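Rod shape-determining protein (MreC) (Helicobacter pylori, PDB 5LP5) binds penicillin-binding protein 2 in a core cell-wall synthesis complex and probably acts as a scaffold that helps maintain the rod shape of the cell. Local coordinates at residues Q176-A187 and T221-L232; T94-S102 and S111-N119. All blocks are in the same frame, centred on the assembly; numbering follows the deposited sequence.

Overall arrangement
The chain folds into two antiparallel beta barrels. Contact 1 (176-187 with 221-232) pairs neighbouring strands of one barrel, and contact 2 (94-102 with 111-119) forms a hairpin of the other. They lie on opposite sides of the centre of the chain. Their centres are 28 Å apart and their nearest atoms about 8 Å, so they do not touch. Contact 2 is complete in the sequence before contact 1 begins. Contact 1 carries Phe182 and Tyr222, which pack against the penicillin-binding protein 2 chain of the complex. Both contacts also reach the second MreC subunit, through Gln176 and Leu232 in contact 1 and Met100 and Ser102 in contact 2.

Contact 1 (Q176-A187 and T221-L232); sequences QELVVDFIVPSA and TYKSAVLKNAFL
The Tyr222 ring has Phe182 over one face, with Phe182 CD1 3.8 Å from Tyr222 CE1 and offset toward the rim. The two side chains run side by side and point the same way. Their planes are inclined by 50°, an oblique pairing. Asp181 CB covers one face of the Phe182 ring. Asp181 OD1 and the backbone N of Ile183 lie at the edge of the Tyr222 ring. A water lies in the ring plane beyond the hydroxyl, 2.7 Å from Tyr222 OH. It makes a weak bond to Asp181 OD1.

Ser224 OG donates to Asp181 OD1 over 2.5 Å, arriving 38° out of the carboxylate plane. Strands 178-183 and 223-228 are antiparallel neighbours in the barrel. Paired backbone bonds join Val180 to Ala225 and Ile183 to Lys223. A beta bulge between these pairs shifts the register by one. Phe182 sits in it with a left-handed backbone conformation. Val180, Ile183, Ala225 and Lys223 share one face of the sheet. There Ile183 CD1 lies 4.0 Å from Ala225 CB. At the far end, Leu178 CD2 touches Ala230 CB at 3.5 Å and also meets Leu227 CD1.

The Lys223 chain bends at chi3 (-59°), which turns NZ back over the type I turn Val184-Ala187. NZ donates to Ala187 O at 2.7 Å, in the carbonyl plane. Its second bond, 3.0 Å to Pro185 O, comes from above the carbonyl plane.

Phe182 and Tyr222 both pack on Pro147 of the penicillin-binding protein 2 chain, and Phe182 O accepts a bond from its Tyr127. Phe182, in the bulge, and Tyr222, just before strand 223-228, together form an aromatic surface against the partner chain. The Lys223 ammonium, held by two carbonyls, ties the adjoining turn to strand 223-228.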
loop_
_atom_site.group_PDB
_atom_site.type_symbol
_atom_site.label_atom_id
_atom_site.label_comp_id
_atom_site.label_asym_id
_atom_site.label_seq_id
_atom_site.Cartn_x
_atom_site.Cartn_y
_atom_site.Cartn_z
ATOM N N GLN C 176 3.169 -18.546 -22.298
ATOM C CA GLN C 176 2.848 -19.760 -21.544
ATOM C C GLN C 176 3.942 -20.192 -20.546
ATOM O O GLN C 176 4.312 -21.374 -20.473
ATOM C CB GLN C 176 2.475 -20.903 -22.500
ATOM C CG GLN C 176 1.125 -20.693 -23.163
ATOM C CD GLN C 176 0.846 -21.681 -24.263
ATOM O OE1 GLN C 176 1.686 -21.920 -25.151
ATOM N NE2 GLN C 176 -0.352 -22.257 -24.222
ATOM N N GLU C 177 4.449 -19.219 -19.783
ATOM C CA GLU C 177 5.341 -19.477 -18.660
ATOM C C GLU C 177 4.473 -19.527 -17.416
ATOM O O GLU C 177 3.475 -18.832 -17.320
ATOM C CB GLU C 177 6.384 -18.360 -18.497
ATOM C CG GLU C 177 7.084 -17.963 -19.786
ATOM C CD GLU C 177 8.257 -17.029 -19.569
ATOM O OE1 GLU C 177 8.009 -15.831 -19.267
ATOM O OE2 GLU C 177 9.417 -17.497 -19.724
ATOM N N LEU C 178 4.844 -20.368 -16.467
ATOM C CA LEU C 178 4.144 -20.408 -15.198
ATOM C C LEU C 178 4.549 -19.215 -14.359
ATOM O O LEU C 178 5.711 -18.981 -14.162
ATOM C CB LEU C 178 4.443 -21.728 -14.462
ATOM C CG LEU C 178 3.478 -22.017 -13.324
ATOM C CD1 LEU C 178 2.080 -22.164 -13.886
ATOM C CD2 LEU C 178 3.856 -23.295 -12.611
ATOM N N VAL C 179 3.583 -18.468 -13.855
ATOM C CA VAL C 179 3.871 -17.223 -13.136
ATOM C C VAL C 179 3.209 -17.218 -11.775
ATOM O O VAL C 179 2.101 -17.731 -11.628
ATOM C CB VAL C 179 3.342 -16.025 -13.938
ATOM C CG1 VAL C 179 3.468 -14.740 -13.127
ATOM C CG2 VAL C 179 4.032 -15.944 -15.308
ATOM N N VAL C 180 3.896 -16.669 -10.777
ATOM C CA VAL C 180 3.237 -16.328 -9.517
ATOM C C VAL C 180 2.910 -14.843 -9.540
ATOM O O VAL C 180 3.785 -13.991 -9.684
ATOM C CB VAL C 180 4.103 -16.630 -8.281
ATOM C CG1 VAL C 180 3.365 -16.255 -7.015
ATOM C CG2 VAL C 180 4.513 -18.094 -8.248
ATOM N N ASP C 181 1.641 -14.544 -9.378
ATOM C CA ASP C 181 1.133 -13.186 -9.473
ATOM C C ASP C 181 0.715 -12.667 -8.101
ATOM O O ASP C 181 0.536 -13.448 -7.160
ATOM C CB ASP C 181 -0.076 -13.188 -10.423
ATOM C CG ASP C 181 0.244 -12.607 -11.771
ATOM O OD1 ASP C 181 0.913 -11.546 -11.768
ATOM O OD2 ASP C 181 -0.173 -13.200 -12.806
ATOM N N PHE C 182 0.588 -11.346 -8.024
ATOM C CA PHE C 182 -0.025 -10.647 -6.886
ATOM C C PHE C 182 0.727 -10.709 -5.557
ATOM O O PHE C 182 0.140 -10.765 -4.490
ATOM C CB PHE C 182 -1.478 -11.074 -6.706
ATOM C CG PHE C 182 -2.274 -11.087 -7.983
ATOM C CD1 PHE C 182 -2.247 -10.008 -8.873
ATOM C CD2 PHE C 182 -2.982 -12.228 -8.333
ATOM C CE1 PHE C 182 -2.962 -10.059 -10.053
ATOM C CE2 PHE C 182 -3.732 -12.271 -9.502
ATOM C CZ PHE C 182 -3.720 -11.185 -10.364
ATOM N N ILE C 183 2.038 -10.614 -5.644
ATOM C CA ILE C 183 2.928 -10.614 -4.485
ATOM C C ILE C 183 3.133 -9.194 -3.955
ATOM O O ILE C 183 3.309 -8.245 -4.728
ATOM C CB ILE C 183 4.303 -11.149 -4.893
ATOM C CG1 ILE C 183 4.169 -12.493 -5.604
ATOM C CG2 ILE C 183 5.234 -11.268 -3.713
ATOM C CD1 ILE C 183 5.407 -12.918 -6.379
ATOM N N VAL C 184 3.153 -9.054 -2.641
ATOM C CA VAL C 184 3.344 -7.727 -2.035
ATOM C C VAL C 184 4.678 -7.130 -2.454
ATOM O O VAL C 184 5.669 -7.817 -2.492
ATOM C CB VAL C 184 3.235 -7.751 -0.480
ATOM C CG1 VAL C 184 1.874 -8.237 -0.026
ATOM C CG2 VAL C 184 4.260 -8.664 0.125
ATOM N N PRO C 185 4.710 -5.837 -2.769
ATOM C CA PRO C 185 5.943 -5.245 -3.287
ATOM C C PRO C 185 7.090 -5.199 -2.272
ATOM O O PRO C 185 8.256 -5.157 -2.664
ATOM C CB PRO C 185 5.522 -3.815 -3.680
ATOM C CG PRO C 185 4.038 -3.817 -3.641
ATOM C CD PRO C 185 3.664 -4.825 -2.596
ATOM N N SER C 186 6.771 -5.237 -0.984
ATOM C CA SER C 186 7.805 -5.166 0.039
ATOM C C SER C 186 8.469 -6.503 0.327
ATOM O O SER C 186 9.408 -6.539 1.109
ATOM C CB SER C 186 7.220 -4.622 1.344
ATOM O OG SER C 186 6.261 -5.507 1.891
ATOM N N ALA C 187 7.991 -7.579 -0.300
ATOM C CA ALA C 187 8.448 -8.940 0.001
ATOM C C ALA C 187 9.807 -9.234 -0.581
ATOM O O ALA C 187 10.150 -8.769 -1.667
ATOM C CB ALA C 187 7.470 -9.969 -0.523
ATOM N N THR C 221 2.023 -1.943 -7.668
ATOM C CA THR C 221 1.147 -2.264 -6.526
ATOM C C THR C 221 1.364 -3.720 -6.065
ATOM O O THR C 221 0.942 -4.131 -4.985
ATOM C CB THR C 221 -0.345 -1.985 -6.801
ATOM O OG1 THR C 221 -0.966 -3.122 -7.400
ATOM C CG2 THR C 221 -0.511 -0.759 -7.715
ATOM N N TYR C 222 2.052 -4.479 -6.900
ATOM C CA TYR C 222 2.381 -5.854 -6.638
ATOM C C TYR C 222 3.523 -6.270 -7.577
ATOM O O TYR C 222 3.879 -5.538 -8.503
ATOM C CB TYR C 222 1.140 -6.721 -6.870
ATOM C CG TYR C 222 0.741 -6.874 -8.318
ATOM C CD1 TYR C 222 1.093 -8.012 -9.037
ATOM C CD2 TYR C 222 0.014 -5.881 -8.972
ATOM C CE1 TYR C 222 0.714 -8.172 -10.357
ATOM C CE2 TYR C 222 -0.374 -6.028 -10.300
ATOM C CZ TYR C 222 -0.007 -7.165 -10.988
ATOM O OH TYR C 222 -0.373 -7.300 -12.296
ATOM N N LYS C 223 4.087 -7.450 -7.315
ATOM C CA LYS C 223 5.131 -8.026 -8.147
ATOM C C LYS C 223 4.714 -9.390 -8.604
ATOM O O LYS C 223 3.836 -9.999 -8.019
ATOM C CB LYS C 223 6.402 -8.212 -7.335
ATOM C CG LYS C 223 7.230 -6.954 -7.133
ATOM C CD LYS C 223 8.511 -7.242 -6.339
ATOM C CE LYS C 223 8.237 -7.830 -4.955
ATOM N NZ LYS C 223 9.376 -7.630 -4.027
ATOM N N SER C 224 5.383 -9.869 -9.645
ATOM C CA SER C 224 5.175 -11.206 -10.167
ATOM C C SER C 224 6.495 -11.950 -10.182
ATOM O O SER C 224 7.551 -11.343 -10.209
ATOM C CB SER C 224 4.644 -11.144 -11.607
ATOM O OG SER C 224 3.304 -10.692 -11.686
ATOM N N ALA C 225 6.414 -13.270 -10.194
ATOM C CA ALA C 225 7.587 -14.110 -10.277
ATOM C C ALA C 225 7.369 -15.140 -11.345
ATOM O O ALA C 225 6.404 -15.896 -11.304
ATOM C CB ALA C 225 7.851 -14.804 -8.945
ATOM N N VAL C 226 8.268 -15.178 -12.312
ATOM C CA VAL C 226 8.218 -16.188 -13.342
ATOM C C VAL C 226 8.993 -17.378 -12.855
ATOM O O VAL C 226 10.088 -17.211 -12.325
ATOM C CB VAL C 226 8.858 -15.679 -14.647
ATOM C CG1 VAL C 226 8.782 -16.757 -15.730
ATOM C CG2 VAL C 226 8.161 -14.401 -15.104
ATOM N N LEU C 227 8.442 -18.572 -13.043
ATOM C CA LEU C 227 9.056 -19.788 -12.494
ATOM C C LEU C 227 9.861 -20.533 -13.520
ATOM O O LEU C 227 9.598 -20.435 -14.693
ATOM C CB LEU C 227 7.994 -20.738 -11.936
ATOM C CG LEU C 227 7.056 -20.115 -10.924
ATOM C CD1 LEU C 227 6.190 -21.190 -10.307
ATOM C CD2 LEU C 227 7.815 -19.415 -9.821
ATOM N N LYS C 228 10.821 -21.307 -13.044
ATOM C CA LYS C 228 11.513 -22.292 -13.849
ATOM C C LYS C 228 11.428 -23.634 -13.097
ATOM O O LYS C 228 10.992 -23.659 -11.947
ATOM C CB LYS C 228 12.957 -21.866 -14.065
ATOM C CG LYS C 228 13.773 -21.743 -12.784
ATOM C CD LYS C 228 15.202 -21.296 -13.024
ATOM C CE LYS C 228 15.805 -20.715 -11.740
ATOM N NZ LYS C 228 17.217 -20.208 -11.888
ATOM N N ASN C 229 11.811 -24.736 -13.736
ATOM C CA ASN C 229 11.689 -26.055 -13.137
ATOM C C ASN C 229 10.266 -26.389 -12.691
ATOM O O ASN C 229 10.083 -27.222 -11.787
ATOM C CB ASN C 229 12.599 -26.184 -11.924
ATOM C CG ASN C 229 14.034 -26.284 -12.297
ATOM O OD1 ASN C 229 14.407 -27.198 -13.032
ATOM N ND2 ASN C 229 14.861 -25.343 -11.810
ATOM N N ALA C 230 9.264 -25.753 -13.303
ATOM C CA ALA C 230 7.884 -26.117 -13.034
ATOM C C ALA C 230 7.420 -27.027 -14.145
ATOM O O ALA C 230 7.996 -27.011 -15.241
ATOM C CB ALA C 230 6.998 -24.892 -12.964
ATOM N N PHE C 231 6.384 -27.813 -13.869
ATOM C CA PHE C 231 5.808 -28.650 -14.900
ATOM C C PHE C 231 5.149 -27.803 -15.968
ATOM O O PHE C 231 4.303 -26.971 -15.664
ATOM C CB PHE C 231 4.750 -29.605 -14.329
ATOM C CG PHE C 231 3.983 -30.322 -15.396
ATOM C CD1 PHE C 231 4.554 -31.385 -16.073
ATOM C CD2 PHE C 231 2.717 -29.894 -15.775
ATOM C CE1 PHE C 231 3.874 -32.019 -17.096
ATOM C CE2 PHE C 231 2.043 -30.505 -16.794
ATOM C CZ PHE C 231 2.602 -31.590 -17.436
ATOM N N LEU C 232 5.544 -28.017 -17.219
ATOM C CA LEU C 232 4.790 -27.499 -18.382
ATOM C C LEU C 232 4.431 -28.591 -19.401
ATOM O O LEU C 232 3.318 -29.071 -19.420
ATOM C CB LEU C 232 5.546 -26.341 -19.110
ATOM C CG LEU C 232 5.614 -24.993 -18.394
ATOM C CD1 LEU C 232 6.472 -24.002 -19.150
ATOM C CD2 LEU C 232 4.211 -24.430 -18.194
HETATM O O HOH W 1 0.280 -9.092 -14.139
#

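Contact 2 (T94-S102 and S111-N119); sequences TYTPTFMTS and SVSLNPIVN
Phe99 and Asn115 are joined by a nearly straight bond, Asn115 N to Phe99 O at 3.0 Å. It belongs to the beta hairpin of strands 93-103 and 111-114, which forms part of a closed antiparallel barrel. Two more backbone bonds follow: Thr101 N to Ser113 O and Ser113 N to Ser102 O, both 2.9 Å. Ser113 thus uses its N and its O on residues of the same strand. A beta bulge shifts the register between the Met100-Leu114 and Ser102-Ser113 pairs.

On the face shared by Met100 and Leu114, Met100 CB approaches Leu114 CD2 at 4.2 Å. The Met100 chain bends at chi3 (-86°) and crosses Val112 at about a right angle, its CE methyl meeting Val112 CG1. Met100 also packs on Leu200 of the second subunit. Beyond the paired strands, Ile117 CD1 reaches back to Thr98 CB at 3.7 Å, and Ile117 also touches Leu243 of strand 241-246, the other neighbour of strand 93-103.

At the outer edge, Phe99 and Asn115 lie alongside each other in a CH-pi contact. Asn115 CB sits over one face of the Phe99 ring, 3.9 Å from its centroid, and Asn115 ND2 lies 3.5 Å from Phe99 CZ.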
loop_
_atom_site.group_PDB
_atom_site.type_symbol
_atom_site.label_atom_id
_atom_site.label_comp_id
_atom_site.label_asym_id
_atom_site.label_seq_id
_atom_site.Cartn_x
_atom_site.Cartn_y
_atom_site.Cartn_z
ATOM N N THR C 94 -6.972 -36.162 0.939
ATOM C CA THR C 94 -6.835 -37.444 0.255
ATOM C C THR C 94 -6.128 -37.259 -1.077
ATOM O O THR C 94 -6.329 -36.273 -1.788
ATOM C CB THR C 94 -8.219 -38.063 -0.038
ATOM O OG1 THR C 94 -8.930 -38.233 1.179
ATOM C CG2 THR C 94 -8.112 -39.395 -0.681
ATOM N N TYR C 95 -5.310 -38.245 -1.420
ATOM C CA TYR C 95 -4.791 -38.387 -2.760
ATOM C C TYR C 95 -5.421 -39.629 -3.372
ATOM O O TYR C 95 -5.356 -40.695 -2.780
ATOM C CB TYR C 95 -3.282 -38.539 -2.700
ATOM C CG TYR C 95 -2.554 -37.241 -2.503
ATOM C CD1 TYR C 95 -2.484 -36.338 -3.532
ATOM C CD2 TYR C 95 -1.930 -36.910 -1.297
ATOM C CE1 TYR C 95 -1.813 -35.122 -3.381
ATOM C CE2 TYR C 95 -1.270 -35.710 -1.130
ATOM C CZ TYR C 95 -1.209 -34.813 -2.179
ATOM O OH TYR C 95 -0.545 -33.616 -2.079
ATOM N N THR C 96 -6.031 -39.485 -4.548
ATOM C CA THR C 96 -6.618 -40.624 -5.262
ATOM C C THR C 96 -6.042 -40.669 -6.647
ATOM O O THR C 96 -5.953 -39.644 -7.296
ATOM C CB THR C 96 -8.144 -40.490 -5.375
ATOM O OG1 THR C 96 -8.662 -40.084 -4.118
ATOM C CG2 THR C 96 -8.770 -41.785 -5.728
ATOM N N PRO C 97 -5.646 -41.849 -7.123
ATOM C CA PRO C 97 -5.044 -41.897 -8.436
ATOM C C PRO C 97 -6.048 -41.705 -9.564
ATOM O O PRO C 97 -7.237 -41.948 -9.401
ATOM C CB PRO C 97 -4.397 -43.285 -8.469
ATOM C CG PRO C 97 -5.164 -44.112 -7.504
ATOM C CD PRO C 97 -5.601 -43.154 -6.447
ATOM N N THR C 98 -5.550 -41.235 -10.695
ATOM C CA THR C 98 -6.379 -40.892 -11.842
ATOM C C THR C 98 -5.452 -40.969 -13.021
ATOM O O THR C 98 -4.207 -40.919 -12.838
ATOM C CB THR C 98 -6.992 -39.456 -11.734
ATOM O OG1 THR C 98 -7.826 -39.170 -12.878
ATOM C CG2 THR C 98 -5.902 -38.379 -11.623
ATOM N N PHE C 99 -6.028 -41.080 -14.214
ATOM C CA PHE C 99 -5.188 -41.047 -15.381
ATOM C C PHE C 99 -5.898 -40.419 -16.539
ATOM O O PHE C 99 -7.115 -40.399 -16.567
ATOM C CB PHE C 99 -4.703 -42.458 -15.739
ATOM C CG PHE C 99 -5.805 -43.434 -15.978
ATOM C CD1 PHE C 99 -6.168 -43.720 -17.278
ATOM C CD2 PHE C 99 -6.494 -44.053 -14.932
ATOM C CE1 PHE C 99 -7.174 -44.638 -17.561
ATOM C CE2 PHE C 99 -7.518 -44.954 -15.209
ATOM C CZ PHE C 99 -7.844 -45.259 -16.524
ATOM N N MET C 100 -5.112 -39.901 -17.480
ATOM C CA MET C 100 -5.679 -39.223 -18.633
ATOM C C MET C 100 -6.008 -40.234 -19.722
ATOM O O MET C 100 -5.269 -41.166 -19.962
ATOM C CB MET C 100 -4.780 -38.082 -19.128
ATOM C CG MET C 100 -3.587 -38.484 -19.959
ATOM S SD MET C 100 -2.571 -37.056 -20.370
ATOM C CE MET C 100 -3.394 -36.465 -21.853
ATOM N N THR C 101 -7.135 -40.027 -20.383
ATOM C CA THR C 101 -7.536 -40.871 -21.516
ATOM C C THR C 101 -7.163 -40.262 -22.849
ATOM O O THR C 101 -6.865 -40.955 -23.809
ATOM C CB THR C 101 -9.051 -41.115 -21.531
ATOM O OG1 THR C 101 -9.753 -39.889 -21.830
ATOM C CG2 THR C 101 -9.486 -41.735 -20.188
ATOM N N SER C 102 -7.176 -38.939 -22.891
ATOM C CA SER C 102 -6.871 -38.188 -24.081
ATOM C C SER C 102 -6.642 -36.741 -23.697
ATOM O O SER C 102 -7.005 -36.322 -22.592
ATOM C CB SER C 102 -8.065 -38.261 -25.005
ATOM O OG SER C 102 -9.226 -37.710 -24.401
ATOM N N SER C 111 -4.772 -29.243 -21.571
ATOM C CA SER C 111 -6.134 -29.613 -21.209
ATOM C C SER C 111 -6.349 -31.087 -21.485
ATOM O O SER C 111 -6.151 -31.549 -22.621
ATOM C CB SER C 111 -7.156 -28.794 -21.999
ATOM O OG SER C 111 -7.238 -27.474 -21.491
ATOM N N VAL C 112 -6.761 -31.842 -20.465
ATOM C CA VAL C 112 -6.908 -33.283 -20.623
ATOM C C VAL C 112 -8.203 -33.851 -20.061
ATOM O O VAL C 112 -8.762 -33.327 -19.093
ATOM C CB VAL C 112 -5.724 -34.038 -19.982
ATOM C CG1 VAL C 112 -4.416 -33.594 -20.600
ATOM C CG2 VAL C 112 -5.702 -33.847 -18.471
ATOM N N SER C 113 -8.643 -34.946 -20.666
ATOM C CA SER C 113 -9.781 -35.707 -20.162
ATOM C C SER C 113 -9.276 -36.797 -19.226
ATOM O O SER C 113 -8.380 -37.559 -19.578
ATOM C CB SER C 113 -10.558 -36.372 -21.306
ATOM O OG SER C 113 -11.397 -35.475 -22.012
ATOM N N LEU C 114 -9.871 -36.870 -18.034
ATOM C CA LEU C 114 -9.468 -37.814 -17.012
ATOM C C LEU C 114 -10.509 -38.889 -16.800
ATOM O O LEU C 114 -11.700 -38.668 -16.935
ATOM C CB LEU C 114 -9.269 -37.092 -15.696
ATOM C CG LEU C 114 -8.149 -36.060 -15.692
ATOM C CD1 LEU C 114 -8.247 -35.210 -14.435
ATOM C CD2 LEU C 114 -6.792 -36.724 -15.747
ATOM N N ASN C 115 -10.051 -40.064 -16.446
ATOM C CA ASN C 115 -10.961 -41.140 -16.184
ATOM C C ASN C 115 -11.790 -40.818 -14.947
ATOM O O ASN C 115 -11.224 -40.433 -13.913
ATOM C CB ASN C 115 -10.198 -42.411 -15.935
ATOM C CG ASN C 115 -11.052 -43.630 -16.146
ATOM O OD1 ASN C 115 -11.781 -43.710 -17.146
ATOM N ND2 ASN C 115 -11.019 -44.568 -15.202
ATOM N N PRO C 116 -13.129 -40.964 -15.037
ATOM C CA PRO C 116 -14.036 -40.679 -13.927
ATOM C C PRO C 116 -13.592 -41.269 -12.603
ATOM O O PRO C 116 -12.992 -42.341 -12.573
ATOM C CB PRO C 116 -15.341 -41.351 -14.355
ATOM C CG PRO C 116 -15.299 -41.348 -15.836
ATOM C CD PRO C 116 -13.864 -41.381 -16.243
ATOM N N ILE C 117 -13.894 -40.565 -11.517
ATOM C CA ILE C 117 -13.588 -41.028 -10.169
ATOM C C ILE C 117 -14.852 -40.975 -9.317
ATOM O O ILE C 117 -15.542 -39.971 -9.280
ATOM C CB ILE C 117 -12.481 -40.173 -9.509
ATOM C CG1 ILE C 117 -11.122 -40.443 -10.158
ATOM C CG2 ILE C 117 -12.437 -40.404 -7.992
ATOM C CD1 ILE C 117 -9.977 -39.703 -9.494
ATOM N N VAL C 118 -15.121 -42.067 -8.619
ATOM C CA VAL C 118 -16.336 -42.228 -7.844
ATOM C C VAL C 118 -16.572 -41.063 -6.858
ATOM O O VAL C 118 -15.631 -40.446 -6.355
ATOM C CB VAL C 118 -16.320 -43.610 -7.144
ATOM C CG1 VAL C 118 -17.408 -43.747 -6.077
ATOM C CG2 VAL C 118 -16.468 -44.712 -8.189
ATOM N N ASN C 119 -17.857 -40.786 -6.627
ATOM C CA ASN C 119 -18.370 -39.582 -5.934
ATOM C C ASN C 119 -17.397 -38.444 -5.601
ATOM O O ASN C 119 -16.937 -38.268 -4.477
ATOM C CB ASN C 119 -19.315 -39.924 -4.749
ATOM C CG ASN C 119 -18.854 -41.123 -3.939
ATOM O OD1 ASN C 119 -17.662 -41.248 -3.615
ATOM N ND2 ASN C 119 -19.809 -42.009 -3.594
#